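Local coordinates for protein putative cytochrome P450 hydroxylase (Chondromyces apiculatus DSM 436, PDB 6GMF) that probably acts as a heme-dependent cytochrome P450 monooxygenase that uses molecular oxygen to oxidise terpene substrates, at residues P267-V270 with E271-R275; E296-P299 with A300-V304; R111-A114 with H115-D119. All blocks are in the same frame, centred on the assembly; numbering follows the deposited sequence.

Going from the N terminus, contact 3 comes first, then contact 1, then contact 2. The three follow in series, so none nests in or crosses another, and each closes only a short loop: one helical turn in contacts 3 and 1, a beta turn in contact 2. Contact 3 lies on helix 107-119 and contact 1 on helix 266-276; about 9 Å separates their nearest atoms, and both pack against helix 346-363. Contact 2 joins strand 296-298 to strand 303-306 in the beta-rich part of the fold, its centre about 47 Å from that of contact 3, on the opposite side of the chain's centre.

Contact 1: P267-V270 with E271-R275; sequences PAVV and EEVLR
Glu271 folds back along its own helix toward Pro267, one turn earlier. The helix, 266-276, is the K helix of the P450 fold, and Glu272 and Arg275 are the two ends of its ExxR motif. The backbone N of Glu271 donates to Pro267 O at 3.0 Å. Its CB grazes the same carbonyl oxygen, and CG comes within 3.5 Å of Pro267 O. The chain then bends at chi2 (-54°), which swings the carboxylate round to a bridging water. That water donates both its hydrogens, to Glu271 OE2 and to Pro267 O, each at 2.7 Å. OE2 also forms a salt bridge with Arg350, while OE1 is taken by His333, so both oxygens are engaged.

On the apolar side Val270 and Leu274 run side by side, with CG1 of Val270 4.0 Å from CD1 of Leu274. The leucine's CG sits 3.3 Å from Val270 O, and the side chain of Leu274 packs on Leu241 and Phe336 and comes within about 4 Å of the heme.

Arg275 grips Glu272 side-on, NE to OE1 at 2.9 Å and NH2 to OE2 at 2.9 Å. Both carboxylate oxygens lie close to the guanidinium plane, yet the nitrogens approach from above the carboxylate plane. These paired bonds hold the two side chains to each other. Outer bonds, Glu272 OE2 to Arg328 NE and Asp325 N, and Arg275 NH1 to the carbonyls of Asn312 and Pro321, tie the K helix to the chain around 312-328, consistent with the ExxR network of other P450s. With two arginines on its carboxylate, Glu272 is probably kept ionised.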
ATOM      1  N   PRO A 267     -15.609  -3.861  -7.774  1.00 23.03           N
ATOM      2  CA  PRO A 267     -14.373  -3.394  -8.407  1.00 22.46           C
ATOM      3  C   PRO A 267     -14.365  -1.860  -8.537  1.00 23.03           C
ATOM      4  O   PRO A 267     -13.306  -1.219  -8.332  1.00 22.67           O
ATOM      5  CB  PRO A 267     -14.262  -4.121  -9.740  1.00 24.98           C
ATOM      6  CG  PRO A 267     -15.130  -5.369  -9.497  1.00 24.99           C
ATOM      7  CD  PRO A 267     -16.224  -4.970  -8.533  1.00 23.36           C
ATOM      8  N   ALA A 268     -15.537  -1.282  -8.801  1.00 23.45           N
ATOM      9  CA  ALA A 268     -15.637   0.152  -8.939  1.00 22.73           C
ATOM     10  C   ALA A 268     -15.509   0.844  -7.581  1.00 20.81           C
ATOM     11  O   ALA A 268     -14.987   1.964  -7.511  1.00 22.91           O
ATOM     12  CB  ALA A 268     -16.935   0.534  -9.603  1.00 24.11           C
ATOM     13  N   VAL A 269     -16.046   0.223  -6.537  1.00 20.65           N
ATOM     14  CA  VAL A 269     -15.924   0.709  -5.203  1.00 19.81           C
ATOM     15  C   VAL A 269     -14.420   0.801  -4.905  1.00 20.60           C
ATOM     16  O   VAL A 269     -13.940   1.844  -4.433  1.00 21.43           O
ATOM     17  CB  VAL A 269     -16.668  -0.172  -4.180  1.00 22.42           C
ATOM     18  CG1 VAL A 269     -16.416   0.290  -2.756  1.00 24.22           C
ATOM     19  CG2 VAL A 269     -18.187  -0.207  -4.443  1.00 23.89           C
ATOM     20  N   VAL A 270     -13.699  -0.276  -5.210  1.00 21.40           N
ATOM     21  CA  VAL A 270     -12.290  -0.344  -4.880  1.00 19.96           C
ATOM     22  C   VAL A 270     -11.534   0.784  -5.601  1.00 20.98           C
ATOM     23  O   VAL A 270     -10.639   1.425  -5.012  1.00 18.56           O
ATOM     24  CB  VAL A 270     -11.715  -1.735  -5.169  1.00 20.29           C
ATOM     25  CG1 VAL A 270     -10.200  -1.742  -5.097  1.00 22.53           C
ATOM     26  CG2 VAL A 270     -12.289  -2.775  -4.225  1.00 22.23           C
ATOM     27  N   GLU A 271     -11.802   0.994  -6.890  1.00 19.92           N
ATOM     28  CA  GLU A 271     -11.115   2.059  -7.633  1.00 20.18           C
ATOM     29  C   GLU A 271     -11.464   3.426  -7.041  1.00 19.39           C
ATOM     30  O   GLU A 271     -10.589   4.261  -6.926  1.00 19.41           O
ATOM     31  CB  GLU A 271     -11.429   2.042  -9.127  1.00 19.71           C
ATOM     32  CG  GLU A 271     -10.912   0.820  -9.839  1.00 18.76           C
ATOM     33  CD  GLU A 271      -9.430   0.581  -9.621  1.00 20.05           C
ATOM     34  OE1 GLU A 271      -8.628   1.401 -10.082  1.00 20.93           O
ATOM     35  OE2 GLU A 271      -9.108  -0.448  -9.005  1.00 20.20           O
ATOM     36  N   GLU A 272     -12.718   3.653  -6.638  1.00 19.09           N
ATOM     37  CA  GLU A 272     -13.070   4.973  -6.123  1.00 21.35           C
ATOM     38  C   GLU A 272     -12.470   5.173  -4.727  1.00 19.92           C
ATOM     39  O   GLU A 272     -12.143   6.318  -4.417  1.00 22.89           O
ATOM     40  CB  GLU A 272     -14.564   5.270  -6.219  1.00 22.67           C
ATOM     41  CG  GLU A 272     -15.028   6.569  -5.579  1.00 22.10           C
ATOM     42  CD  GLU A 272     -14.521   7.856  -6.211  1.00 24.19           C
ATOM     43  OE1 GLU A 272     -13.574   7.768  -7.069  1.00 25.62           O
ATOM     44  OE2 GLU A 272     -15.139   8.932  -5.939  1.00 20.91           O
ATOM     45  N   VAL A 273     -12.282   4.110  -3.914  1.00 17.70           N
ATOM     46  CA  VAL A 273     -11.577   4.278  -2.629  1.00 17.23           C
ATOM     47  C   VAL A 273     -10.096   4.565  -2.892  1.00 16.13           C
ATOM     48  O   VAL A 273      -9.510   5.428  -2.228  1.00 15.66           O
ATOM     49  CB  VAL A 273     -11.759   3.023  -1.751  1.00 17.96           C
ATOM     50  CG1 VAL A 273     -10.928   3.085  -0.486  1.00 19.36           C
ATOM     51  CG2 VAL A 273     -13.232   2.833  -1.420  1.00 17.44           C
ATOM     52  N   LEU A 274      -9.499   3.873  -3.854  1.00 16.64           N
ATOM     53  CA  LEU A 274      -8.117   4.114  -4.228  1.00 16.66           C
ATOM     54  C   LEU A 274      -7.899   5.589  -4.554  1.00 17.23           C
ATOM     55  O   LEU A 274      -6.916   6.185  -4.115  1.00 18.13           O
ATOM     56  CB  LEU A 274      -7.684   3.221  -5.375  1.00 16.54           C
ATOM     57  CG  LEU A 274      -7.368   1.790  -4.949  1.00 17.27           C
ATOM     58  CD1 LEU A 274      -7.357   0.878  -6.134  1.00 17.58           C
ATOM     59  CD2 LEU A 274      -6.060   1.671  -4.190  1.00 18.16           C
ATOM     60  N   ARG A 275      -8.854   6.200  -5.252  1.00 16.41           N
ATOM     61  CA  ARG A 275      -8.734   7.599  -5.625  1.00 16.30           C
ATOM     62  C   ARG A 275      -9.040   8.495  -4.439  1.00 16.66           C
ATOM     63  O   ARG A 275      -8.302   9.472  -4.178  1.00 18.44           O
ATOM     64  CB  ARG A 275      -9.661   7.942  -6.793  1.00 19.54           C
ATOM     65  CG  ARG A 275      -9.523   9.399  -7.226  1.00 18.18           C
ATOM     66  CD  ARG A 275     -10.770   9.959  -7.858  1.00 19.95           C
ATOM     67  NE  ARG A 275     -11.853  10.071  -6.911  1.00 17.38           N
ATOM     68  CZ  ARG A 275     -12.179  11.153  -6.259  1.00 18.83           C
ATOM     69  NH1 ARG A 275     -11.341  12.186  -6.309  1.00 18.37           N
ATOM     70  NH2 ARG A 275     -13.313  11.204  -5.552  1.00 19.38           N
TER
HETATM   71  O   HOH W   1     -10.940  -2.461  -8.635  1.00 24.01           O

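Contact 2: E296-P299 with A300-V304; sequences ERIP and ARSVV
Ser302 reaches back to Pro299 and closes a type II beta turn, Pro299 to Ser302, which carries the chain from strand 296-298 into strand 303-306 in the beta-rich part of the P450 fold. Arg301 takes the third position with a positive phi of 70°, as this turn type requires.

The carbonyl oxygen of Pro299 is the main acceptor. Ser302 OG donates to Pro299 O at 2.8 Å, from well above the carbonyl plane (39° out of it) rather than along a lone pair. The turn's own backbone bond, Ser302 N to Pro299 O at 3.3 Å, is weak, and the hydroxyl reinforces it. Thr287 OG1 is hydrogen-bonded both to Pro299 O and to Ser302 N, so strand 285-287 grips both ends of the turn. Inside the turn, Ala300 N is satisfied by Asp290 OD1. The other oxygen of Asp290, OD2, makes only a long, weak ion pair with Arg297 NE.

With OG set beside its own backbone N (chi1 -63°), the serine hydroxyl lies over the proline ring as well, 3.4 Å from Pro299 CD. Two residues before the proline, Arg297 turns one face of its guanidinium to it: Pro299 CG sits 4.1 Å above the guanidinium plane of Arg297, over its centre.

The apolar side chains pack on the neighbouring strands, Ile298 on Val29, Val291 and Ile293, and Val304 on Thr287. Between the two segments, Ile298 CG2 bears on Ser302 CB at 3.7 Å and meets Val304 CG2 at 4.1 Å.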
ATOM      1  N   GLU A 296       8.445  26.621 -10.214  1.00 46.35           N
ATOM      2  CA  GLU A 296       9.082  26.581  -8.925  1.00 43.26           C
ATOM      3  C   GLU A 296      10.324  25.716  -9.125  1.00 43.61           C
ATOM      4  O   GLU A 296      10.244  24.613  -9.708  1.00 42.38           O
ATOM      5  CB  GLU A 296       8.170  25.986  -7.848  1.00 45.88           C
ATOM      6  CG  GLU A 296       6.789  26.619  -7.769  1.00 47.43           C
ATOM      7  CD  GLU A 296       6.794  28.001  -7.153  1.00 52.41           C
ATOM      8  OE1 GLU A 296       7.846  28.407  -6.607  1.00 55.43           O
ATOM      9  OE2 GLU A 296       5.750  28.663  -7.225  1.00 57.88           O
ATOM     10  N   ARG A 297      11.461  26.244  -8.678  1.00 40.87           N
ATOM     11  CA  ARG A 297      12.711  25.554  -8.799  1.00 41.94           C
ATOM     12  C   ARG A 297      12.885  24.719  -7.519  1.00 39.39           C
ATOM     13  O   ARG A 297      12.548  25.148  -6.416  1.00 38.05           O
ATOM     14  CB  ARG A 297      13.816  26.568  -9.119  1.00 47.64           C
ATOM     15  CG  ARG A 297      15.224  26.097  -8.795  1.00 52.72           C
ATOM     16  CD  ARG A 297      15.553  26.403  -7.352  1.00 55.88           C
ATOM     17  NE  ARG A 297      16.986  26.501  -7.166  1.00 60.28           N
ATOM     18  CZ  ARG A 297      17.563  26.988  -6.082  1.00 57.23           C
ATOM     19  NH1 ARG A 297      18.864  26.837  -5.922  1.00 59.13           N
ATOM     20  NH2 ARG A 297      16.839  27.601  -5.161  1.00 55.71           N
ATOM     21  N   ILE A 298      13.352  23.480  -7.696  1.00 35.85           N
ATOM     22  CA  ILE A 298      13.645  22.594  -6.575  1.00 31.64           C
ATOM     23  C   ILE A 298      15.141  22.326  -6.657  1.00 24.78           C
ATOM     24  O   ILE A 298      15.643  21.875  -7.683  1.00 25.38           O
ATOM     25  CB  ILE A 298      12.827  21.285  -6.619  1.00 27.73           C
ATOM     26  CG1 ILE A 298      11.314  21.534  -6.583  1.00 27.30           C
ATOM     27  CG2 ILE A 298      13.238  20.359  -5.489  1.00 27.93           C
ATOM     28  CD1 ILE A 298      10.502  20.272  -6.790  1.00 27.49           C
ATOM     29  N   PRO A 299      15.905  22.667  -5.605  1.00 30.09           N
ATOM     30  CA  PRO A 299      17.349  22.480  -5.658  1.00 32.03           C
ATOM     31  C   PRO A 299      17.718  20.993  -5.758  1.00 30.56           C
ATOM     32  O   PRO A 299      16.964  20.106  -5.319  1.00 27.76           O
ATOM     33  CB  PRO A 299      17.879  23.026  -4.330  1.00 30.92           C
ATOM     34  CG  PRO A 299      16.709  23.686  -3.643  1.00 33.37           C
ATOM     35  CD  PRO A 299      15.453  23.130  -4.290  1.00 31.91           C
ATOM     36  N   ALA A 300      18.884  20.752  -6.347  1.00 29.22           N
ATOM     37  CA  ALA A 300      19.565  19.469  -6.323  1.00 27.89           C
ATOM     38  C   ALA A 300      19.570  18.911  -4.895  1.00 26.49           C
ATOM     39  O   ALA A 300      19.664  19.657  -3.951  1.00 25.88           O
ATOM     40  CB  ALA A 300      20.988  19.644  -6.814  1.00 29.08           C
ATOM     41  N   ARG A 301      19.400  17.589  -4.792  1.00 23.42           N
ATOM     42  CA  ARG A 301      19.481  16.810  -3.605  1.00 25.33           C
ATOM     43  C   ARG A 301      18.334  17.052  -2.635  1.00 25.60           C
ATOM     44  O   ARG A 301      18.410  16.571  -1.505  1.00 29.56           O
ATOM     45  CB  ARG A 301      20.837  17.033  -2.937  1.00 27.72           C
ATOM     46  CG  ARG A 301      21.977  16.573  -3.833  1.00 29.30           C
ATOM     47  CD  ARG A 301      22.066  15.057  -3.872  1.00 31.62           C
ATOM     48  NE  ARG A 301      22.796  14.571  -5.021  1.00 34.31           N
ATOM     49  CZ  ARG A 301      23.319  13.366  -5.110  1.00 31.87           C
ATOM     50  NH1 ARG A 301      23.034  12.467  -4.184  1.00 34.45           N
ATOM     51  NH2 ARG A 301      24.126  13.082  -6.113  1.00 37.50           N
ATOM     52  N   SER A 302      17.227  17.644  -3.085  1.00 23.36           N
ATOM     53  CA  SER A 302      16.060  17.790  -2.232  1.00 24.20           C
ATOM     54  C   SER A 302      15.288  16.471  -2.191  1.00 21.12           C
ATOM     55  O   SER A 302      15.212  15.794  -3.212  1.00 21.60           O
ATOM     56  CB  SER A 302      15.161  18.862  -2.738  1.00 26.95           C
ATOM     57  OG  SER A 302      15.820  20.112  -2.717  1.00 28.74           O
ATOM     58  N   VAL A 303      14.750  16.134  -1.020  1.00 20.69           N
ATOM     59  CA  VAL A 303      13.723  15.076  -0.958  1.00 21.98           C
ATOM     60  C   VAL A 303      12.382  15.668  -1.392  1.00 18.68           C
ATOM     61  O   VAL A 303      11.988  16.747  -0.927  1.00 19.98           O
ATOM     62  CB  VAL A 303      13.648  14.469   0.444  1.00 21.96           C
ATOM     63  CG1 VAL A 303      12.487  13.477   0.555  1.00 22.91           C
ATOM     64  CG2 VAL A 303      14.981  13.817   0.788  1.00 25.77           C
ATOM     65  N   VAL A 304      11.673  14.935  -2.261  1.00 19.83           N
ATOM     66  CA  VAL A 304      10.486  15.408  -2.885  1.00 20.77           C
ATOM     67  C   VAL A 304       9.410  14.354  -2.658  1.00 18.14           C
ATOM     68  O   VAL A 304       9.699  13.198  -2.855  1.00 19.13           O
ATOM     69  CB  VAL A 304      10.692  15.614  -4.393  1.00 20.48           C
ATOM     70  CG1 VAL A 304       9.392  15.967  -5.084  1.00 24.48           C
ATOM     71  CG2 VAL A 304      11.764  16.669  -4.655  1.00 21.24           C
TER

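Contact 3: R111-A114 with H115-D119; sequences RDIA and HELVD
Arg111 and His115, one turn apart on helix 107-119, lie side by side and point the same way. This helix corresponds to helix D of the P450 fold, part of the helical core that also includes helices 136-145, 220-251 and 346-363, and the ladder beneath the pair is ordinary i to i+4 alpha-helical bonding, His115 N to Arg111 O at 2.9 Å among its rungs.

In the first shell, the arginine's CG comes to the edge of the imidazole, 3.8 Å from His115 CD2 and in the plane of the ring. CD2 also stands 3.2 Å from Arg111 O. The two flat groups do not stack: their planes are 54° apart. A water joins them instead, lying in the plane of each at its edge; it accepts from Arg111 NH1 at 2.9 Å and is hydrogen-bonded to His115 NE2 at 2.9 Å. The arginine chain runs extended as far as CD and then bends at chi3 (-60°), which turns NH1 to the water.

Two residues on, at another side of the helix, the same i to i+4 spacing pairs aliphatic groups. Ile113 CG2 touches Leu117 CD1 at 4.0 Å, side by side, and this ridge packs on helix 136-145 through Ile140, Val141 and Pro136. On another flank, Glu116 CG rests 3.2 Å from Asp112 O.

Further out, charges position the first shell. Arg111 NH2 forms salt bridges with Glu358 of helix 346-363, which draws the guanidinium to that helix, and with Glu107 on its own helix. Ala114 packs on Met356 and His115 on Val359. From the last residue of helix 346-363, Arg363 reaches across with both terminal nitrogens, NH1 to His115 O and NH2 to Asp119 OD1.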
ATOM      1  N   ARG A 111     -10.779 -16.167  -1.248  1.00 20.35           N
ATOM      2  CA  ARG A 111     -12.195 -16.204  -0.904  1.00 21.87           C
ATOM      3  C   ARG A 111     -12.376 -17.038   0.377  1.00 21.98           C
ATOM      4  O   ARG A 111     -13.115 -16.683   1.258  1.00 22.69           O
ATOM      5  CB  ARG A 111     -12.979 -16.735  -2.118  1.00 23.04           C
ATOM      6  CG  ARG A 111     -14.481 -16.537  -2.051  1.00 25.57           C
ATOM      7  CD  ARG A 111     -15.151 -16.717  -3.404  1.00 27.12           C
ATOM      8  NE  ARG A 111     -14.663 -15.783  -4.414  1.00 27.91           N
ATOM      9  CZ  ARG A 111     -15.034 -14.504  -4.525  1.00 26.05           C
ATOM     10  NH1 ARG A 111     -15.912 -13.988  -3.684  1.00 28.22           N
ATOM     11  NH2 ARG A 111     -14.518 -13.748  -5.475  1.00 24.40           N
ATOM     12  N   ASP A 112     -11.636 -18.127   0.470  1.00 22.91           N
ATOM     13  CA  ASP A 112     -11.741 -19.000   1.656  1.00 25.97           C
ATOM     14  C   ASP A 112     -11.256 -18.234   2.883  1.00 24.75           C
ATOM     15  O   ASP A 112     -11.834 -18.368   3.903  1.00 23.94           O
ATOM     16  CB  ASP A 112     -10.972 -20.305   1.448  1.00 27.85           C
ATOM     17  CG  ASP A 112     -11.737 -21.341   0.651  1.00 29.35           C
ATOM     18  OD1 ASP A 112     -12.917 -21.155   0.440  1.00 30.45           O
ATOM     19  OD2 ASP A 112     -11.122 -22.309   0.259  1.00 28.97           O
ATOM     20  N   ILE A 113     -10.176 -17.497   2.737  1.00 23.84           N
ATOM     21  CA  ILE A 113      -9.639 -16.712   3.874  1.00 23.00           C
ATOM     22  C   ILE A 113     -10.684 -15.667   4.254  1.00 23.12           C
ATOM     23  O   ILE A 113     -10.937 -15.503   5.396  1.00 21.74           O
ATOM     24  CB  ILE A 113      -8.295 -16.093   3.475  1.00 23.55           C
ATOM     25  CG1 ILE A 113      -7.244 -17.179   3.294  1.00 23.49           C
ATOM     26  CG2 ILE A 113      -7.842 -15.069   4.488  1.00 23.50           C
ATOM     27  CD1 ILE A 113      -5.968 -16.691   2.691  1.00 26.36           C
ATOM     28  N   ALA A 114     -11.276 -15.016   3.267  1.00 21.61           N
ATOM     29  CA  ALA A 114     -12.291 -13.992   3.560  1.00 21.44           C
ATOM     30  C   ALA A 114     -13.444 -14.617   4.350  1.00 21.38           C
ATOM     31  O   ALA A 114     -13.871 -14.047   5.306  1.00 22.14           O
ATOM     32  CB  ALA A 114     -12.754 -13.342   2.284  1.00 22.22           C
ATOM     33  N   HIS A 115     -13.908 -15.774   3.913  1.00 22.56           N
ATOM     34  CA  HIS A 115     -15.044 -16.431   4.594  1.00 23.36           C
ATOM     35  C   HIS A 115     -14.654 -16.824   6.020  1.00 23.16           C
ATOM     36  O   HIS A 115     -15.460 -16.671   6.880  1.00 23.63           O
ATOM     37  CB  HIS A 115     -15.587 -17.562   3.717  1.00 24.14           C
ATOM     38  CG  HIS A 115     -16.480 -17.082   2.632  1.00 24.85           C
ATOM     39  ND1 HIS A 115     -17.743 -16.606   2.876  1.00 28.32           N
ATOM     40  CD2 HIS A 115     -16.304 -16.981   1.306  1.00 24.89           C
ATOM     41  CE1 HIS A 115     -18.288 -16.245   1.747  1.00 26.46           C
ATOM     42  NE2 HIS A 115     -17.432 -16.459   0.791  1.00 27.73           N
ATOM     43  N   GLU A 116     -13.438 -17.301   6.227  1.00 24.11           N
ATOM     44  CA  GLU A 116     -12.993 -17.693   7.583  1.00 25.50           C
ATOM     45  C   GLU A 116     -12.942 -16.463   8.483  1.00 25.19           C
ATOM     46  O   GLU A 116     -13.314 -16.556   9.630  1.00 24.78           O
ATOM     47  CB  GLU A 116     -11.566 -18.201   7.545  1.00 29.50           C
ATOM     48  CG  GLU A 116     -11.425 -19.523   6.878  1.00 38.06           C
ATOM     49  CD  GLU A 116      -9.997 -20.030   6.898  1.00 42.42           C
ATOM     50  OE1 GLU A 116      -9.236 -19.506   7.706  1.00 44.87           O
ATOM     51  OE2 GLU A 116      -9.664 -20.925   6.062  1.00 59.04           O
ATOM     52  N   LEU A 117     -12.445 -15.356   7.953  1.00 22.77           N
ATOM     53  CA  LEU A 117     -12.380 -14.126   8.771  1.00 22.05           C
ATOM     54  C   LEU A 117     -13.799 -13.699   9.138  1.00 24.07           C
ATOM     55  O   LEU A 117     -14.007 -13.325  10.260  1.00 25.91           O
ATOM     56  CB  LEU A 117     -11.628 -13.037   8.005  1.00 21.46           C
ATOM     57  CG  LEU A 117     -10.146 -13.328   7.817  1.00 21.19           C
ATOM     58  CD1 LEU A 117      -9.517 -12.308   6.906  1.00 22.13           C
ATOM     59  CD2 LEU A 117      -9.427 -13.341   9.155  1.00 22.90           C
ATOM     60  N   VAL A 118     -14.735 -13.787   8.208  1.00 22.27           N
ATOM     61  CA  VAL A 118     -16.129 -13.386   8.538  1.00 24.32           C
ATOM     62  C   VAL A 118     -16.743 -14.429   9.471  1.00 24.93           C
ATOM     63  O   VAL A 118     -17.482 -14.046  10.323  1.00 26.19           O
ATOM     64  CB  VAL A 118     -16.975 -13.085   7.293  1.00 26.45           C
ATOM     65  CG1 VAL A 118     -18.410 -12.786   7.667  1.00 26.11           C
ATOM     66  CG2 VAL A 118     -16.379 -11.898   6.563  1.00 24.89           C
ATOM     67  N   ASP A 119     -16.327 -15.692   9.389  1.00 23.97           N
ATOM     68  CA  ASP A 119     -16.816 -16.716  10.349  1.00 27.92           C
ATOM     69  C   ASP A 119     -16.472 -16.305  11.785  1.00 25.22           C
ATOM     70  O   ASP A 119     -17.237 -16.601  12.629  1.00 23.97           O
ATOM     71  CB  ASP A 119     -16.236 -18.093  10.031  1.00 27.65           C
ATOM     72  CG  ASP A 119     -16.868 -18.750   8.822  1.00 26.94           C
ATOM     73  OD1 ASP A 119     -17.839 -18.220   8.328  1.00 27.59           O
ATOM     74  OD2 ASP A 119     -16.319 -19.741   8.361  1.00 30.63           O
TER
HETATM   75  O   HOH W   2     -17.826 -15.216  -1.842  1.00 33.41           O